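Local coordinates for protein ferric enterobactin receptor PIRA (Pseudomonas aeruginosa, PDB 5FP2) that probably takes up ferric enterobactin across the outer membrane as a TonB-dependent siderophore receptor, at residues 350-355 with 374-379; 409-414 with 438-443. All coordinates share one frame; numbering follows the deposited sequence.

Contact 1: 350-355 with 374-379; sequences NYRLSG and EWNKET
R352 and N376 face each other as a non-hydrogen-bonded pair of antiparallel strands, their side chains running alongside one another on the same side of the sheet. Along R352, CB lies 4.1 Å from the carbonyl oxygen W375 O of the neighbouring strand. CG then runs against the N376 amide, 3.3 Å from its OD1. The chain bends at chi2 (142°), which sets CD 3.8 Å from that same oxygen. NE finally donates to N376 OD1 over a long 3.3 Å, its N-H pointing fairly straight at the oxygen (153°). OD1 sits near the guanidinium plane, but NE approaches it from the side of its C=O (104° at the oxygen), the two planes being nearly perpendicular. N350 OD1 lies above one guanidinium face, away from its centre, and NH1 goes on to a salt bridge with D318 on the preceding strand.

The other side of the sheet carries Y351, L353, W375 and K377. Y351 CB approaches W375 CZ3 at 3.9 Å and L353 CD1 reaches W375 CE3 at 4.0 Å, both obliquely; the breadth of the indole lets it span the two. Backbone bonds join Y351 with K377 and L353 with W375 in both directions. Apart from K377, whose end leads away from the other strand, this side is aromatic and aliphatic, an alternation consistent with a barrel strand that turns its polar side inward.

Contact 2: 409-414 with 438-443; sequences SKAEIR and DHSDFG
S440 meets the strand 409-414 with both its backbone and its side chain. Its hydroxyl OG accepts the backbone N-H of E412 at 3.0 Å, while its own N gives a bond of 3.1 Å to E412 O. OG therefore does what a backbone carbonyl would do in a regular strand, and serine suits the place because its hydroxyl sits one bond beyond CB; chi1 of 59° turns OG toward the E412 N-H. Farther along, where pairing is regular, R414 and D438 exchange two backbone bonds, D438 N giving 2.7 Å to R414 O. Between these two sets, I413 and H439 pair without backbone bonds, and I413 CG1 packs obliquely on H439 CD2 at 3.9 Å.

The second shell helps hold the turn. S440 OG donates to D441 OD1 at 3.0 Å, reaching it on the anti side, so the hydroxyl passes one bond on as it receives another. D441 N in turn donates to H439 ND1, lying near the ring plane at its edge, and F442 CD2 lies over one face of the imidazole, displaced from the ring centre. A salt bridge whose hydrogen bond is weak joins R414 NH2 to E412 OE1 within one strand. Further out, H439 touches A472 and F442 touches P473.

H439 N and O bond to G443 O and N, and F442 N bonds weakly to H439 O. F442 and G443 thus both lie opposite H439, a classic beta bulge, G443 having the positive phi (73°) that glycine readily adopts. It closes the tight turn joining neighbouring barrel strands 428-439 and 443-455.

In the fold
Contact 1 and contact 2 lie in one wall of the 22-stranded antiparallel barrel, their centres about 11 Å apart. Each belongs to a hairpin of adjacent strands: 345-361 with 367-381, then 408-423 with 428-439. Contact 1 comes wholly before contact 2 in the sequence. Strands 367-381 and 408-423 are themselves neighbours, so the hairpins meet directly: N376 O and I413 N lie 2.7 Å apart, a probable hydrogen bond, and K377 CD packs on E412 OE2. Four consecutive strands are thereby joined edge to edge, part of the continuous wall that, in TonB-dependent receptors, surrounds the plug domain.

Contact 1: 350-355 with 374-379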
loop_
_atom_site.group_PDB
_atom_site.type_symbol
_atom_site.label_atom_id
_atom_site.label_comp_id
_atom_site.label_asym_id
_atom_site.label_seq_id
_atom_site.Cartn_x
_atom_site.Cartn_y
_atom_site.Cartn_z
ATOM N N ASN A 350 -8.259 17.465 4.430
ATOM C CA ASN A 350 -8.753 16.985 3.150
ATOM C C ASN A 350 -10.239 16.718 3.134
ATOM O O ASN A 350 -10.734 15.938 3.934
ATOM C CB ASN A 350 -8.042 15.694 2.764
ATOM C CG ASN A 350 -6.698 15.956 2.144
ATOM O OD1 ASN A 350 -6.601 16.328 0.968
ATOM N ND2 ASN A 350 -5.656 15.880 2.964
ATOM N N TYR A 351 -10.903 17.214 2.103
ATOM C CA TYR A 351 -12.245 16.776 1.804
ATOM C C TYR A 351 -12.205 15.964 0.518
ATOM O O TYR A 351 -11.544 16.359 -0.423
ATOM C CB TYR A 351 -13.168 17.998 1.668
ATOM C CG TYR A 351 -13.007 18.999 2.800
ATOM C CD1 TYR A 351 -11.917 19.866 2.846
ATOM C CD2 TYR A 351 -13.898 19.022 3.855
ATOM C CE1 TYR A 351 -11.737 20.742 3.900
ATOM C CE2 TYR A 351 -13.726 19.894 4.909
ATOM C CZ TYR A 351 -12.639 20.739 4.931
ATOM O OH TYR A 351 -12.502 21.634 5.970
ATOM N N ARG A 352 -12.900 14.831 0.487
ATOM C CA ARG A 352 -12.997 14.012 -0.710
ATOM C C ARG A 352 -14.433 13.535 -0.981
ATOM O O ARG A 352 -15.136 13.094 -0.068
ATOM C CB ARG A 352 -12.070 12.798 -0.571
ATOM C CG ARG A 352 -10.630 13.019 -1.027
ATOM C CD ARG A 352 -9.622 12.305 -0.127
ATOM N NE ARG A 352 -8.227 12.625 -0.474
ATOM C CZ ARG A 352 -7.196 12.569 0.374
ATOM N NH1 ARG A 352 -7.396 12.265 1.656
ATOM N NH2 ARG A 352 -5.968 12.884 -0.038
ATOM N N LEU A 353 -14.832 13.571 -2.253
ATOM C CA LEU A 353 -16.011 12.855 -2.734
ATOM C C LEU A 353 -15.670 11.953 -3.919
ATOM O O LEU A 353 -14.722 12.212 -4.652
ATOM C CB LEU A 353 -17.086 13.852 -3.150
ATOM C CG LEU A 353 -17.719 14.669 -2.021
ATOM C CD1 LEU A 353 -18.478 15.851 -2.596
ATOM C CD2 LEU A 353 -18.636 13.801 -1.175
ATOM N N SER A 354 -16.409 10.864 -4.085
ATOM C CA SER A 354 -15.996 9.800 -5.010
ATOM C C SER A 354 -17.204 9.002 -5.473
ATOM O O SER A 354 -18.070 8.654 -4.679
ATOM C CB SER A 354 -14.991 8.856 -4.338
ATOM O OG SER A 354 -14.004 9.584 -3.627
ATOM N N GLY A 355 -17.253 8.708 -6.762
ATOM C CA GLY A 355 -18.310 7.885 -7.322
ATOM C C GLY A 355 -17.668 6.859 -8.224
ATOM O O GLY A 355 -16.702 7.165 -8.926
ATOM N N GLU A 374 -14.033 11.938 -9.091
ATOM C CA GLU A 374 -13.441 12.294 -7.808
ATOM C C GLU A 374 -13.483 13.805 -7.646
ATOM O O GLU A 374 -13.190 14.547 -8.581
ATOM C CB GLU A 374 -11.975 11.846 -7.751
ATOM C CG GLU A 374 -11.743 10.356 -7.981
ATOM C CD GLU A 374 -10.398 9.877 -7.447
ATOM O OE1 GLU A 374 -9.762 10.624 -6.665
ATOM O OE2 GLU A 374 -9.965 8.762 -7.838
ATOM N N TRP A 375 -13.754 14.259 -6.437
ATOM C CA TRP A 375 -13.565 15.659 -6.109
ATOM C C TRP A 375 -12.857 15.743 -4.769
ATOM O O TRP A 375 -13.217 15.048 -3.821
ATOM C CB TRP A 375 -14.917 16.391 -6.039
ATOM C CG TRP A 375 -14.815 17.796 -5.561
ATOM C CD1 TRP A 375 -14.664 18.908 -6.332
ATOM C CD2 TRP A 375 -14.762 18.235 -4.203
ATOM N NE1 TRP A 375 -14.565 20.023 -5.541
ATOM C CE2 TRP A 375 -14.632 19.640 -4.226
ATOM C CE3 TRP A 375 -14.881 17.587 -2.967
ATOM C CZ2 TRP A 375 -14.632 20.414 -3.058
ATOM C CZ3 TRP A 375 -14.876 18.357 -1.803
ATOM C CH2 TRP A 375 -14.729 19.751 -1.860
ATOM N N ASN A 376 -11.955 16.703 -4.653
ATOM C CA ASN A 376 -10.894 16.633 -3.665
ATOM C C ASN A 376 -10.475 18.051 -3.313
ATOM O O ASN A 376 -10.112 18.831 -4.191
ATOM C CB ASN A 376 -9.707 15.871 -4.260
ATOM C CG ASN A 376 -8.930 15.075 -3.221
ATOM O OD1 ASN A 376 -8.594 13.902 -3.446
ATOM N ND2 ASN A 376 -8.514 15.746 -2.146
ATOM N N LYS A 377 -10.513 18.395 -2.035
ATOM C CA LYS A 377 -9.982 19.676 -1.613
ATOM C C LYS A 377 -8.969 19.423 -0.519
ATOM O O LYS A 377 -9.193 18.569 0.325
ATOM C CB LYS A 377 -11.113 20.567 -1.099
ATOM C CG LYS A 377 -10.718 22.011 -0.832
ATOM C CD LYS A 377 -11.956 22.847 -0.551
ATOM C CE LYS A 377 -11.636 24.217 0.033
ATOM N NZ LYS A 377 -12.861 24.986 0.412
ATOM N N GLU A 378 -7.846 20.134 -0.553
ATOM C CA GLU A 378 -6.894 20.089 0.550
ATOM C C GLU A 378 -6.501 21.488 0.975
ATOM O O GLU A 378 -6.276 22.359 0.137
ATOM C CB GLU A 378 -5.647 19.325 0.170
ATOM C CG GLU A 378 -5.801 18.476 -1.077
ATOM C CD GLU A 378 -4.460 18.064 -1.621
ATOM O OE1 GLU A 378 -3.758 18.952 -2.164
ATOM O OE2 GLU A 378 -4.074 16.896 -1.368
ATOM N N THR A 379 -6.499 21.709 2.285
ATOM C CA THR A 379 -6.177 23.007 2.845
ATOM C C THR A 379 -4.994 22.859 3.789
ATOM O O THR A 379 -4.900 21.885 4.526
ATOM C CB THR A 379 -7.352 23.545 3.655
ATOM O OG1 THR A 379 -7.695 22.573 4.648
ATOM C CG2 THR A 379 -8.560 23.795 2.764
#

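Contact 2: 409-414 with 438-443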
loop_
_atom_site.group_PDB
_atom_site.type_symbol
_atom_site.label_atom_id
_atom_site.label_comp_id
_atom_site.label_asym_id
_atom_site.label_seq_id
_atom_site.Cartn_x
_atom_site.Cartn_y
_atom_site.Cartn_z
ATOM N N SER A 409 -3.311 27.775 2.517
ATOM C CA SER A 409 -3.144 27.381 1.134
ATOM C C SER A 409 -4.173 26.330 0.775
ATOM O O SER A 409 -4.318 25.342 1.484
ATOM C CB SER A 409 -1.743 26.817 0.917
ATOM O OG SER A 409 -0.756 27.779 1.245
ATOM N N LYS A 410 -4.818 26.506 -0.374
ATOM C CA LYS A 410 -5.811 25.555 -0.844
ATOM C C LYS A 410 -5.470 24.956 -2.211
ATOM O O LYS A 410 -4.517 25.369 -2.881
ATOM C CB LYS A 410 -7.186 26.221 -0.914
ATOM C CG LYS A 410 -7.335 27.449 -0.027
ATOM C CD LYS A 410 -8.524 28.320 -0.423
ATOM C CE LYS A 410 -8.903 29.300 0.675
ATOM N NZ LYS A 410 -7.787 30.210 1.053
ATOM N N ALA A 411 -6.222 23.924 -2.576
ATOM C CA ALA A 411 -6.128 23.296 -3.886
ATOM C C ALA A 411 -7.354 22.401 -4.040
ATOM O O ALA A 411 -7.762 21.732 -3.091
ATOM C CB ALA A 411 -4.849 22.478 -3.993
ATOM N N GLU A 412 -7.960 22.417 -5.223
ATOM C CA GLU A 412 -9.083 21.535 -5.523
ATOM C C GLU A 412 -8.655 20.584 -6.637
ATOM O O GLU A 412 -7.819 20.939 -7.469
ATOM C CB GLU A 412 -10.310 22.348 -5.958
ATOM C CG GLU A 412 -10.754 23.400 -4.938
ATOM C CD GLU A 412 -12.242 23.755 -4.999
ATOM O OE1 GLU A 412 -12.793 23.954 -6.106
ATOM O OE2 GLU A 412 -12.865 23.891 -3.926
ATOM N N ILE A 413 -9.205 19.371 -6.641
ATOM C CA ILE A 413 -8.930 18.399 -7.701
ATOM C C ILE A 413 -10.245 17.821 -8.203
ATOM O O ILE A 413 -11.065 17.370 -7.409
ATOM C CB ILE A 413 -8.054 17.235 -7.192
ATOM C CG1 ILE A 413 -6.649 17.727 -6.818
ATOM C CG2 ILE A 413 -7.962 16.124 -8.233
ATOM C CD1 ILE A 413 -6.513 18.153 -5.363
ATOM N N ARG A 414 -10.469 17.879 -9.511
ATOM C CA ARG A 414 -11.591 17.180 -10.126
ATOM C C ARG A 414 -11.051 16.082 -11.027
ATOM O O ARG A 414 -10.020 16.264 -11.678
ATOM C CB ARG A 414 -12.435 18.159 -10.948
ATOM C CG ARG A 414 -13.267 19.092 -10.089
ATOM C CD ARG A 414 -13.944 20.211 -10.877
ATOM N NE ARG A 414 -14.599 21.167 -9.971
ATOM C CZ ARG A 414 -14.018 22.271 -9.509
ATOM N NH1 ARG A 414 -12.781 22.587 -9.895
ATOM N NH2 ARG A 414 -14.677 23.082 -8.694
ATOM N N ASP A 438 -8.220 17.277 -13.364
ATOM C CA ASP A 438 -8.122 18.727 -13.433
ATOM C C ASP A 438 -7.690 19.300 -12.101
ATOM O O ASP A 438 -8.335 19.075 -11.079
ATOM C CB ASP A 438 -9.441 19.360 -13.866
ATOM C CG ASP A 438 -9.339 20.864 -13.995
ATOM O OD1 ASP A 438 -8.267 21.352 -14.413
ATOM O OD2 ASP A 438 -10.324 21.558 -13.669
ATOM N N HIS A 439 -6.633 20.097 -12.133
ATOM C CA HIS A 439 -6.026 20.606 -10.913
ATOM C C HIS A 439 -6.158 22.121 -10.847
ATOM O O HIS A 439 -6.010 22.807 -11.851
ATOM C CB HIS A 439 -4.555 20.202 -10.875
ATOM C CG HIS A 439 -3.941 20.287 -9.515
ATOM N ND1 HIS A 439 -3.624 21.486 -8.918
ATOM C CD2 HIS A 439 -3.557 19.321 -8.648
ATOM C CE1 HIS A 439 -3.096 21.258 -7.728
ATOM N NE2 HIS A 439 -3.047 19.952 -7.540
ATOM N N SER A 440 -6.422 22.647 -9.660
ATOM C CA SER A 440 -6.739 24.059 -9.522
ATOM C C SER A 440 -5.534 24.936 -9.852
ATOM O O SER A 440 -5.679 25.977 -10.481
ATOM C CB SER A 440 -7.227 24.349 -8.107
ATOM O OG SER A 440 -6.239 24.000 -7.158
ATOM N N ASP A 441 -4.352 24.524 -9.409
ATOM C CA ASP A 441 -3.120 25.241 -9.724
ATOM C C ASP A 441 -2.591 24.937 -11.128
ATOM O O ASP A 441 -2.008 25.814 -11.759
ATOM C CB ASP A 441 -2.030 24.908 -8.705
ATOM C CG ASP A 441 -2.394 25.331 -7.292
ATOM O OD1 ASP A 441 -3.336 24.740 -6.708
ATOM O OD2 ASP A 441 -1.694 26.213 -6.744
ATOM N N PHE A 442 -2.789 23.706 -11.607
ATOM C CA PHE A 442 -1.894 23.084 -12.604
ATOM C C PHE A 442 -2.583 22.644 -13.908
ATOM O O PHE A 442 -1.950 22.075 -14.792
ATOM C CB PHE A 442 -1.191 21.873 -11.978
ATOM C CG PHE A 442 -0.199 22.231 -10.907
ATOM C CD1 PHE A 442 0.790 23.170 -11.147
ATOM C CD2 PHE A 442 -0.251 21.624 -9.663
ATOM C CE1 PHE A 442 1.703 23.507 -10.168
ATOM C CE2 PHE A 442 0.650 21.967 -8.672
ATOM C CZ PHE A 442 1.629 22.909 -8.925
ATOM N N GLY A 443 -3.879 22.902 -14.028
ATOM C CA GLY A 443 -4.624 22.555 -15.233
ATOM C C GLY A 443 -4.870 21.070 -15.382
ATOM O O GLY A 443 -4.945 20.341 -14.397
#